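PDB 2V0P: type 2A phosphatase-associated protein 42 from Saccharomyces cerevisiae, which associates with PP2A-type phosphatase catalytic subunits, inhibits the phosphatase SIT4 and takes part in negative regulation of the TOR signalling pathway. Local coordinates for residues Gln95-Tyr103 / Glu225-Leu233; Val108-Gln119 / Leu132-Pro141. All coordinates share one frame; numbering follows the deposited sequence. Where two conformers were deposited one is given.

How the interactions relate
Both contacts lean on helix 93-120, interaction 1 on its first turns and interaction 2 further along, with centres 21 Å apart. Interaction 2 is nested inside the chain loop that interaction 1 closes: 95-103 meets the last helix of the chain, 199-231, while 108-119 meets the end of the next helix, 126-133, and the loop after it. Both are partly buried; interaction 2 includes two exposed residues, but interaction 1 lies nearer the periphery, 19 Å from the centre of the chain against 11 Å, and borders the second subunit. Across it two waters bridge polar groups, and Cys226 binds zinc; interaction 2 instead joins an apolar cluster to a direct arginine-asparagine grip.

Interaction 1. Residues Gln95-Tyr103 / Glu225-Leu233; sequences QRQSMKLIY and ECEMLSNFL. With ZN (zinc ion), chain D.
Leu101 reaches across from helix 93-120 with both methyls: CD2 rests against Cys226 O at 3.7 Å and near the sulfur, while CD1 meets Leu233 CD1 tip to tip at 4.1 Å. Leu233 in turn lies obliquely across Gln97, its CD2 only 3.4 Å from Gln97 OE1, and puts CD1 near the backbone N of Ser98. Gln97 OE1 takes a hydrogen bond from a water that also donates to Leu229 O, bridging the helices, and another from NE2 of Gln97 of the second subunit. Next to Leu101, Lys100 bends at chi2 (77°) and lays CG against Leu229 CD1 (3.9 Å). Its NZ stays 4.5 Å from Glu225 OE2, beyond a salt bridge, and a second water joins the two; Ser84 O and Arg86 O also bind this ammonium, and Gln221 holds the other carboxylate oxygen. Cys226 SG binds zinc at 2.3 Å beside Leu101. The segments run nearly antiparallel (160°), their axes 9.7 Å apart, bringing the last helix of this TPR-like N-terminal domain against the start of helix 93-120. Leu104 extends the apolar seam, and Phe232 O hydrogen-bonds to Gln97 of the second subunit.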
loop_
_atom_site.group_PDB
_atom_site.type_symbol
_atom_site.label_atom_id
_atom_site.label_comp_id
_atom_site.label_asym_id
_atom_site.label_seq_id
_atom_site.Cartn_x
_atom_site.Cartn_y
_atom_site.Cartn_z
ATOM N N GLN A 95 1.358 15.281 -16.137
ATOM C CA GLN A 95 2.575 15.989 -15.834
ATOM C C GLN A 95 2.701 16.233 -14.347
ATOM O O GLN A 95 3.778 16.088 -13.769
ATOM C CB GLN A 95 2.621 17.318 -16.590
ATOM C CG GLN A 95 2.784 17.160 -18.075
ATOM C CD GLN A 95 4.162 16.673 -18.475
ATOM O OE1 GLN A 95 4.294 15.662 -19.171
ATOM N NE2 GLN A 95 5.197 17.405 -18.061
ATOM N N ARG A 96 1.580 16.588 -13.744
ATOM C CA ARG A 96 1.493 16.844 -12.336
ATOM C C ARG A 96 1.674 15.584 -11.482
ATOM O O ARG A 96 2.460 15.622 -10.529
ATOM C CB ARG A 96 0.303 17.767 -12.036
ATOM C CG ARG A 96 -0.762 17.376 -11.099
ATOM C CD ARG A 96 -1.764 18.508 -11.089
ATOM N NE ARG A 96 -3.159 18.072 -11.202
ATOM C CZ ARG A 96 -4.099 18.762 -11.834
ATOM N NH1 ARG A 96 -3.799 19.920 -12.423
ATOM N NH2 ARG A 96 -5.343 18.298 -11.892
ATOM N N GLN A 97 1.073 14.465 -11.905
ATOM C CA GLN A 97 1.280 13.218 -11.289
ATOM C C GLN A 97 2.672 12.660 -11.501
ATOM O O GLN A 97 3.265 12.108 -10.557
ATOM C CB GLN A 97 0.187 12.195 -11.653
ATOM C CG GLN A 97 -1.167 12.558 -11.049
ATOM C CD GLN A 97 -2.275 11.668 -11.519
ATOM O OE1 GLN A 97 -2.054 10.497 -11.807
ATOM N NE2 GLN A 97 -3.481 12.232 -11.644
ATOM N N SER A 98 3.197 12.801 -12.708
ATOM C CA SER A 98 4.545 12.331 -12.988
ATOM C C SER A 98 5.587 13.088 -12.136
ATOM O O SER A 98 6.467 12.488 -11.585
ATOM C CB SER A 98 4.877 12.479 -14.461
ATOM O OG SER A 98 4.045 11.640 -15.274
HETATM N N MSE A 99 5.452 14.402 -12.068
HETATM C CA MSE A 99 6.284 15.269 -11.201
HETATM C C MSE A 99 6.303 14.757 -9.744
HETATM O O MSE A 99 7.342 14.682 -9.126
HETATM C CB MSE A 99 5.791 16.711 -11.251
HETATM C CG MSE A 99 6.507 17.618 -12.226
HETATM SE SE MSE A 99 8.477 17.550 -12.119
HETATM C CE MSE A 99 8.899 17.523 -10.294
ATOM N N LYS A 100 5.154 14.373 -9.205
ATOM C CA LYS A 100 5.125 13.820 -7.854
ATOM C C LYS A 100 6.092 12.661 -7.672
ATOM O O LYS A 100 6.746 12.590 -6.662
ATOM C CB LYS A 100 3.702 13.452 -7.384
ATOM C CG LYS A 100 3.661 13.081 -5.889
ATOM C CD LYS A 100 3.719 14.308 -4.996
ATOM C CE LYS A 100 3.810 13.879 -3.543
ATOM N NZ LYS A 100 4.480 14.951 -2.734
ATOM N N LEU A 101 6.211 11.813 -8.670
ATOM C CA LEU A 101 7.065 10.641 -8.612
ATOM C C LEU A 101 8.499 11.077 -8.600
ATOM O O LEU A 101 9.324 10.534 -7.859
ATOM C CB LEU A 101 6.814 9.726 -9.805
ATOM C CG LEU A 101 5.384 9.161 -10.036
ATOM C CD1 LEU A 101 5.458 8.175 -11.073
ATOM C CD2 LEU A 101 4.825 8.605 -8.774
ATOM N N ILE A 102 8.794 12.094 -9.420
ATOM C CA ILE A 102 10.115 12.704 -9.399
ATOM C C ILE A 102 10.492 13.266 -7.996
ATOM O O ILE A 102 11.515 12.914 -7.510
ATOM C CB ILE A 102 10.253 13.773 -10.466
ATOM C CG1 ILE A 102 10.439 13.103 -11.796
ATOM C CG2 ILE A 102 11.513 14.693 -10.133
ATOM C CD1 ILE A 102 10.119 14.005 -12.986
ATOM N N TYR A 103 9.662 14.099 -7.386
ATOM C CA TYR A 103 9.812 14.508 -6.027
ATOM C C TYR A 103 10.083 13.357 -5.034
ATOM O O TYR A 103 11.030 13.452 -4.230
ATOM C CB TYR A 103 8.635 15.371 -5.547
ATOM C CG TYR A 103 8.491 16.661 -6.355
ATOM C CD1 TYR A 103 9.604 17.363 -6.825
ATOM C CD2 TYR A 103 7.230 17.133 -6.703
ATOM C CE1 TYR A 103 9.444 18.568 -7.580
ATOM C CE2 TYR A 103 7.076 18.304 -7.461
ATOM C CZ TYR A 103 8.152 18.993 -7.902
ATOM O OH TYR A 103 7.918 20.143 -8.664
ATOM N N GLU A 225 4.323 5.094 -1.265
ATOM C CA GLU A 225 3.546 6.153 -1.867
ATOM C C GLU A 225 3.892 6.266 -3.332
ATOM O O GLU A 225 2.969 6.267 -4.175
ATOM C CB GLU A 225 3.756 7.475 -1.147
ATOM C CG GLU A 225 2.724 8.572 -1.438
ATOM C CD GLU A 225 3.094 9.866 -0.726
ATOM O OE1 GLU A 225 3.465 9.805 0.467
ATOM O OE2 GLU A 225 3.026 10.954 -1.350
ATOM N N CYS A 226 5.187 6.273 -3.666
ATOM C CA CYS A 226 5.579 6.303 -5.074
ATOM C C CYS A 226 5.028 5.140 -5.939
ATOM O O CYS A 226 4.485 5.330 -7.029
ATOM C CB CYS A 226 7.075 6.324 -5.200
ATOM S SG CYS A 226 7.569 6.672 -6.881
ATOM N N GLU A 227 5.219 3.929 -5.456
ATOM C CA GLU A 227 4.704 2.777 -6.139
ATOM C C GLU A 227 3.173 2.845 -6.326
ATOM O O GLU A 227 2.658 2.511 -7.396
ATOM C CB GLU A 227 5.105 1.536 -5.401
ATOM C CG GLU A 227 6.579 1.224 -5.490
ATOM C CD GLU A 227 6.977 0.037 -4.612
ATOM O OE1 GLU A 227 6.268 -1.000 -4.621
ATOM O OE2 GLU A 227 8.006 0.154 -3.908
HETATM N N MSE A 228 2.458 3.335 -5.325
HETATM C CA MSE A 228 1.006 3.415 -5.404
HETATM C C MSE A 228 0.550 4.422 -6.458
HETATM O O MSE A 228 -0.261 4.079 -7.281
HETATM C CB MSE A 228 0.364 3.687 -4.033
HETATM C CG MSE A 228 0.695 2.633 -3.039
HETATM SE SE MSE A 228 -0.324 0.997 -3.405
HETATM C CE MSE A 228 0.987 -0.157 -4.301
ATOM N N LEU A 229 1.105 5.638 -6.421
ATOM C CA LEU A 229 0.767 6.713 -7.385
ATOM C C LEU A 229 1.230 6.422 -8.779
ATOM O O LEU A 229 0.575 6.859 -9.756
ATOM C CB LEU A 229 1.328 8.050 -6.913
ATOM C CG LEU A 229 0.846 8.671 -5.603
ATOM C CD1 LEU A 229 1.906 9.732 -5.149
ATOM C CD2 LEU A 229 -0.429 9.315 -5.768
ATOM N N SER A 230 2.267 5.613 -8.900
ATOM C CA SER A 230 2.765 5.178 -10.204
ATOM C C SER A 230 1.796 4.246 -10.916
ATOM O O SER A 230 1.667 4.295 -12.137
ATOM C CB SER A 230 4.092 4.454 -10.071
ATOM O OG SER A 230 3.881 3.130 -9.641
ATOM N N ASN A 231 1.143 3.377 -10.161
ATOM C CA ASN A 231 0.219 2.392 -10.792
ATOM C C ASN A 231 -0.934 3.066 -11.472
ATOM O O ASN A 231 -1.475 2.568 -12.474
ATOM C CB ASN A 231 -0.289 1.452 -9.752
ATOM C CG ASN A 231 0.722 0.396 -9.393
ATOM O OD1 ASN A 231 1.395 -0.160 -10.274
ATOM N ND2 ASN A 231 0.826 0.089 -8.097
ATOM N N PHE A 232 -1.349 4.183 -10.908
ATOM C CA PHE A 232 -2.419 4.981 -11.466
ATOM C C PHE A 232 -2.043 5.779 -12.728
ATOM O O PHE A 232 -2.916 6.342 -13.392
ATOM C CB PHE A 232 -3.008 5.858 -10.372
ATOM C CG PHE A 232 -3.731 5.076 -9.330
ATOM C CD1 PHE A 232 -4.901 4.393 -9.652
ATOM C CD2 PHE A 232 -3.232 4.971 -8.047
ATOM C CE1 PHE A 232 -5.570 3.649 -8.699
ATOM C CE2 PHE A 232 -3.897 4.231 -7.097
ATOM C CZ PHE A 232 -5.062 3.582 -7.419
ATOM N N LEU A 233 -0.752 5.813 -13.053
ATOM C CA LEU A 233 -0.277 6.421 -14.300
ATOM C C LEU A 233 -0.004 5.370 -15.380
ATOM O O LEU A 233 -0.057 5.665 -16.583
ATOM C CB LEU A 233 0.965 7.287 -14.048
ATOM C CG LEU A 233 0.734 8.679 -13.449
ATOM C CD1 LEU A 233 2.079 9.303 -13.008
ATOM C CD2 LEU A 233 -0.046 9.633 -14.393
HETATM ZN ZN ZN D . 9.780 6.154 -6.666
HETATM O O HOH W 1 -0.473 9.360 -9.973
HETATM O O HOH W 2 4.280 13.234 -0.336
#

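Interaction 2. Residues Val108-Gln119 / Leu132-Pro141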
loop_
_atom_site.group_PDB
_atom_site.type_symbol
_atom_site.label_atom_id
_atom_site.label_comp_id
_atom_site.label_asym_id
_atom_site.label_seq_id
_atom_site.Cartn_x
_atom_site.Cartn_y
_atom_site.Cartn_z
ATOM N N VAL A 108 13.821 10.444 -1.515
ATOM C CA VAL A 108 14.526 9.229 -1.212
ATOM C C VAL A 108 16.034 9.297 -1.510
ATOM O O VAL A 108 16.824 8.884 -0.662
ATOM C CB VAL A 108 13.839 7.980 -1.801
ATOM C CG1 VAL A 108 14.683 6.747 -1.600
ATOM C CG2 VAL A 108 12.396 7.820 -1.191
ATOM N N GLU A 109 16.440 9.860 -2.666
ATOM C CA GLU A 109 17.840 10.023 -2.949
ATOM C C GLU A 109 18.516 10.865 -1.834
ATOM O O GLU A 109 19.562 10.453 -1.373
ATOM C CB GLU A 109 18.088 10.641 -4.307
ATOM C CG GLU A 109 19.478 10.530 -4.804
ATOM C CD GLU A 109 19.579 10.827 -6.293
ATOM O OE1 GLU A 109 18.568 10.621 -7.020
ATOM O OE2 GLU A 109 20.675 11.252 -6.745
ATOM N N SER A 110 17.931 11.996 -1.467
ATOM C CA SER A 110 18.480 12.837 -0.422
ATOM C C SER A 110 18.592 12.053 0.888
ATOM O O SER A 110 19.602 12.128 1.574
ATOM C CB SER A 110 17.684 14.107 -0.182
ATOM O OG SER A 110 17.900 15.024 -1.189
ATOM N N PHE A 111 17.539 11.342 1.231
ATOM C CA PHE A 111 17.538 10.511 2.448
ATOM C C PHE A 111 18.685 9.521 2.410
ATOM O O PHE A 111 19.336 9.328 3.407
ATOM C CB PHE A 111 16.165 9.815 2.640
ATOM C CG PHE A 111 15.115 10.690 3.256
ATOM C CD1 PHE A 111 15.337 11.315 4.476
ATOM C CD2 PHE A 111 13.858 10.822 2.657
ATOM C CE1 PHE A 111 14.394 12.124 5.058
ATOM C CE2 PHE A 111 12.906 11.632 3.223
ATOM C CZ PHE A 111 13.170 12.307 4.458
ATOM N N ILE A 112 18.943 8.912 1.257
ATOM C CA ILE A 112 20.027 7.947 1.127
ATOM C C ILE A 112 21.462 8.574 1.185
ATOM O O ILE A 112 22.369 8.055 1.828
ATOM C CB ILE A 112 19.779 6.985 -0.067
ATOM C CG1 ILE A 112 18.452 6.202 0.195
ATOM C CG2 ILE A 112 20.931 6.049 -0.255
ATOM C CD1 ILE A 112 18.093 5.210 -0.876
ATOM N N ASN A 113 21.608 9.715 0.529
ATOM C CA ASN A 113 22.762 10.600 0.699
ATOM C C ASN A 113 23.081 10.839 2.183
ATOM O O ASN A 113 24.170 10.604 2.580
ATOM C CB ASN A 113 22.485 11.928 -0.032
ATOM C CG ASN A 113 22.542 11.788 -1.517
ATOM O OD1 ASN A 113 22.936 10.767 -2.008
ATOM N ND2 ASN A 113 22.180 12.852 -2.259
ATOM N N PHE A 114 22.086 11.227 2.980
ATOM C CA PHE A 114 22.210 11.472 4.384
ATOM C C PHE A 114 22.775 10.218 5.129
ATOM O O PHE A 114 23.696 10.351 5.810
ATOM C CB PHE A 114 20.899 11.932 4.961
ATOM C CG PHE A 114 20.863 12.039 6.469
ATOM C CD1 PHE A 114 21.752 12.892 7.171
ATOM C CD2 PHE A 114 19.917 11.334 7.195
ATOM C CE1 PHE A 114 21.720 12.983 8.545
ATOM C CE2 PHE A 114 19.858 11.467 8.635
ATOM C CZ PHE A 114 20.794 12.291 9.298
ATOM N N LEU A 115 22.201 9.029 4.935
ATOM C CA LEU A 115 22.650 7.823 5.600
ATOM C C LEU A 115 24.026 7.434 5.136
ATOM O O LEU A 115 24.857 6.988 5.916
ATOM C CB LEU A 115 21.638 6.634 5.390
ATOM C CG LEU A 115 20.206 6.901 5.828
ATOM C CD1 LEU A 115 19.274 5.687 5.500
ATOM C CD2 LEU A 115 19.999 7.310 7.267
ATOM N N THR A 116 24.282 7.580 3.860
ATOM C CA THR A 116 25.524 7.230 3.352
ATOM C C THR A 116 26.630 8.135 4.021
ATOM O O THR A 116 27.700 7.653 4.384
ATOM C CB THR A 116 25.509 7.397 1.904
ATOM O OG1 THR A 116 24.640 6.388 1.349
ATOM C CG2 THR A 116 26.902 7.275 1.319
ATOM N N LEU A 117 26.280 9.400 4.209
ATOM C CA LEU A 117 27.182 10.384 4.817
ATOM C C LEU A 117 27.450 9.980 6.250
ATOM O O LEU A 117 28.602 9.994 6.644
ATOM C CB LEU A 117 26.582 11.780 4.784
ATOM C CG LEU A 117 27.424 12.933 5.383
ATOM C CD1 LEU A 117 28.653 13.113 4.611
ATOM C CD2 LEU A 117 26.608 14.160 5.320
ATOM N N LEU A 118 26.413 9.608 7.005
ATOM C CA LEU A 118 26.613 9.186 8.389
ATOM C C LEU A 118 27.473 7.924 8.472
ATOM O O LEU A 118 28.381 7.814 9.324
ATOM C CB LEU A 118 25.318 8.984 9.149
ATOM C CG LEU A 118 24.390 10.133 9.433
ATOM C CD1 LEU A 118 23.125 9.583 10.073
ATOM C CD2 LEU A 118 25.038 11.154 10.333
ATOM N N GLN A 119 27.196 6.989 7.572
ATOM C CA GLN A 119 28.016 5.810 7.415
ATOM C C GLN A 119 29.490 6.160 7.111
ATOM O O GLN A 119 30.399 5.538 7.623
ATOM C CB GLN A 119 27.433 4.930 6.310
ATOM C CG GLN A 119 28.072 3.546 6.202
ATOM C CD GLN A 119 27.307 2.645 5.258
ATOM O OE1 GLN A 119 27.361 2.810 4.032
ATOM N NE2 GLN A 119 26.587 1.680 5.822
ATOM N N LEU A 132 20.277 0.140 4.928
ATOM C CA LEU A 132 21.061 0.830 3.888
ATOM C C LEU A 132 21.836 -0.129 3.007
ATOM O O LEU A 132 21.871 0.021 1.788
ATOM C CB LEU A 132 22.031 1.857 4.520
ATOM C CG LEU A 132 22.811 2.713 3.515
ATOM C CD1 LEU A 132 21.861 3.684 2.794
ATOM C CD2 LEU A 132 23.960 3.476 4.182
ATOM N N GLY A 133 22.483 -1.103 3.633
ATOM C CA GLY A 133 23.243 -2.094 2.928
ATOM C C GLY A 133 22.411 -3.020 2.053
ATOM O O GLY A 133 22.909 -3.535 1.071
ATOM N N ASN A 134 21.154 -3.228 2.401
ATOM C CA ASN A 134 20.321 -4.149 1.646
ATOM C C ASN A 134 19.924 -3.666 0.231
ATOM O O ASN A 134 19.375 -4.444 -0.560
ATOM C CB ASN A 134 19.081 -4.546 2.461
ATOM C CG ASN A 134 19.417 -5.425 3.671
ATOM O OD1 ASN A 134 20.395 -6.174 3.671
ATOM N ND2 ASN A 134 18.588 -5.345 4.687
ATOM N N PHE A 135 20.207 -2.398 -0.083
ATOM C CA PHE A 135 19.915 -1.870 -1.403
ATOM C C PHE A 135 20.966 -2.383 -2.361
ATOM O O PHE A 135 22.139 -2.053 -2.222
ATOM C CB PHE A 135 19.888 -0.345 -1.416
ATOM C CG PHE A 135 18.950 0.260 -0.411
ATOM C CD1 PHE A 135 17.716 -0.299 -0.165
ATOM C CD2 PHE A 135 19.310 1.409 0.277
ATOM C CE1 PHE A 135 16.856 0.263 0.762
ATOM C CE2 PHE A 135 18.452 1.979 1.198
ATOM C CZ PHE A 135 17.225 1.408 1.440
ATOM N N LYS A 136 20.554 -3.215 -3.315
ATOM C CA LYS A 136 21.474 -3.708 -4.335
ATOM C C LYS A 136 21.909 -2.533 -5.208
ATOM O O LYS A 136 23.071 -2.435 -5.574
ATOM C CB LYS A 136 20.851 -4.843 -5.160
ATOM C CG LYS A 136 20.730 -6.159 -4.373
ATOM C CD LYS A 136 20.284 -7.376 -5.211
ATOM C CE LYS A 136 18.770 -7.377 -5.530
ATOM N NZ LYS A 136 17.896 -6.948 -4.376
ATOM N N ASP A 137 20.963 -1.642 -5.501
ATOM C CA ASP A 137 21.207 -0.410 -6.242
ATOM C C ASP A 137 20.826 0.782 -5.384
ATOM O O ASP A 137 19.645 1.130 -5.239
ATOM C CB ASP A 137 20.418 -0.386 -7.559
ATOM C CG ASP A 137 20.811 0.786 -8.475
ATOM O OD1 ASP A 137 21.494 1.736 -8.014
ATOM O OD2 ASP A 137 20.430 0.750 -9.672
ATOM N N ARG A 138 21.854 1.414 -4.816
ATOM C CA ARG A 138 21.669 2.563 -3.949
ATOM C C ARG A 138 20.764 3.610 -4.584
ATOM O O ARG A 138 20.026 4.259 -3.894
ATOM C CB ARG A 138 23.048 3.136 -3.572
ATOM C CG ARG A 138 23.055 4.408 -2.777
ATOM C CD ARG A 138 23.494 5.558 -3.639
ATOM N NE ARG A 138 24.334 6.497 -2.903
ATOM C CZ ARG A 138 23.944 7.702 -2.507
ATOM N NH1 ARG A 138 22.705 8.145 -2.775
ATOM N NH2 ARG A 138 24.795 8.463 -1.843
ATOM N N TYR A 139 20.803 3.744 -5.900
ATOM C CA TYR A 139 20.018 4.766 -6.586
ATOM C C TYR A 139 18.672 4.267 -7.068
ATOM O O TYR A 139 17.829 5.069 -7.465
ATOM C CB TYR A 139 20.818 5.375 -7.745
ATOM C CG TYR A 139 21.979 6.210 -7.255
ATOM C CD1 TYR A 139 21.769 7.497 -6.748
ATOM C CD2 TYR A 139 23.278 5.703 -7.262
ATOM C CE1 TYR A 139 22.827 8.266 -6.277
ATOM C CE2 TYR A 139 24.349 6.466 -6.796
ATOM C CZ TYR A 139 24.115 7.743 -6.305
ATOM O OH TYR A 139 25.163 8.503 -5.836
ATOM N N ASN A 140 18.469 2.948 -7.023
ATOM C CA ASN A 140 17.143 2.345 -7.243
ATOM C C ASN A 140 16.701 1.483 -6.041
ATOM O O ASN A 140 16.571 0.277 -6.166
ATOM C CB ASN A 140 17.131 1.539 -8.554
ATOM C CG ASN A 140 15.719 1.112 -8.985
ATOM O OD1 ASN A 140 14.708 1.643 -8.500
ATOM N ND2 ASN A 140 15.652 0.146 -9.907
ATOM N N PRO A 141 16.432 2.104 -4.890
ATOM C CA PRO A 141 16.194 1.316 -3.680
ATOM C C PRO A 141 14.777 0.742 -3.714
ATOM O O PRO A 141 13.851 1.401 -4.196
ATOM C CB PRO A 141 16.273 2.342 -2.575
ATOM C CG PRO A 141 15.871 3.624 -3.230
ATOM C CD PRO A 141 16.241 3.544 -4.657
#
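Residues 108-119 are continuous helix; from Leu132, on helix 126-133, the chain enters a loop that comes back through a type I turn, Asp137 to Asn140, placing Leu132 by Leu115 and Tyr139 by Glu109. Leu132 is a knob in a hole made by Ile112, Leu115, Thr116 and Gln119; its CD1 packs on Leu115 CB (3.9 Å) and its CD2 meets the Gln119 amide. Ile112 spreads its branches: CG2 lies over one face of the Arg138 guanidinium, and CD1 touches Pro141 CG (3.6 Å) and, obliquely, the Phe135 ring, whose centre Pro141 CB covers. Packing on the next helix, chiefly through Leu132, is consistent with the TPR-like fold of this N-terminal domain. An Asx turn, Asp137 OD1 accepting from Tyr139 N, braces the loop. Bends at chi2 and chi3 bring the Arg138 guanidinium end-on to Asn113 OD1, through NH1 at 2.7 Å (147° at the hydrogen) and NH2 at 3.0 Å; the oxygen lies in the guanidinium plane, with the amide turned 65° to it. Tyr139 OH stands over the centre of a guanidinium face, while Glu109 OE2 approaches the Tyr139 ring edge at CE1 (3.7 Å).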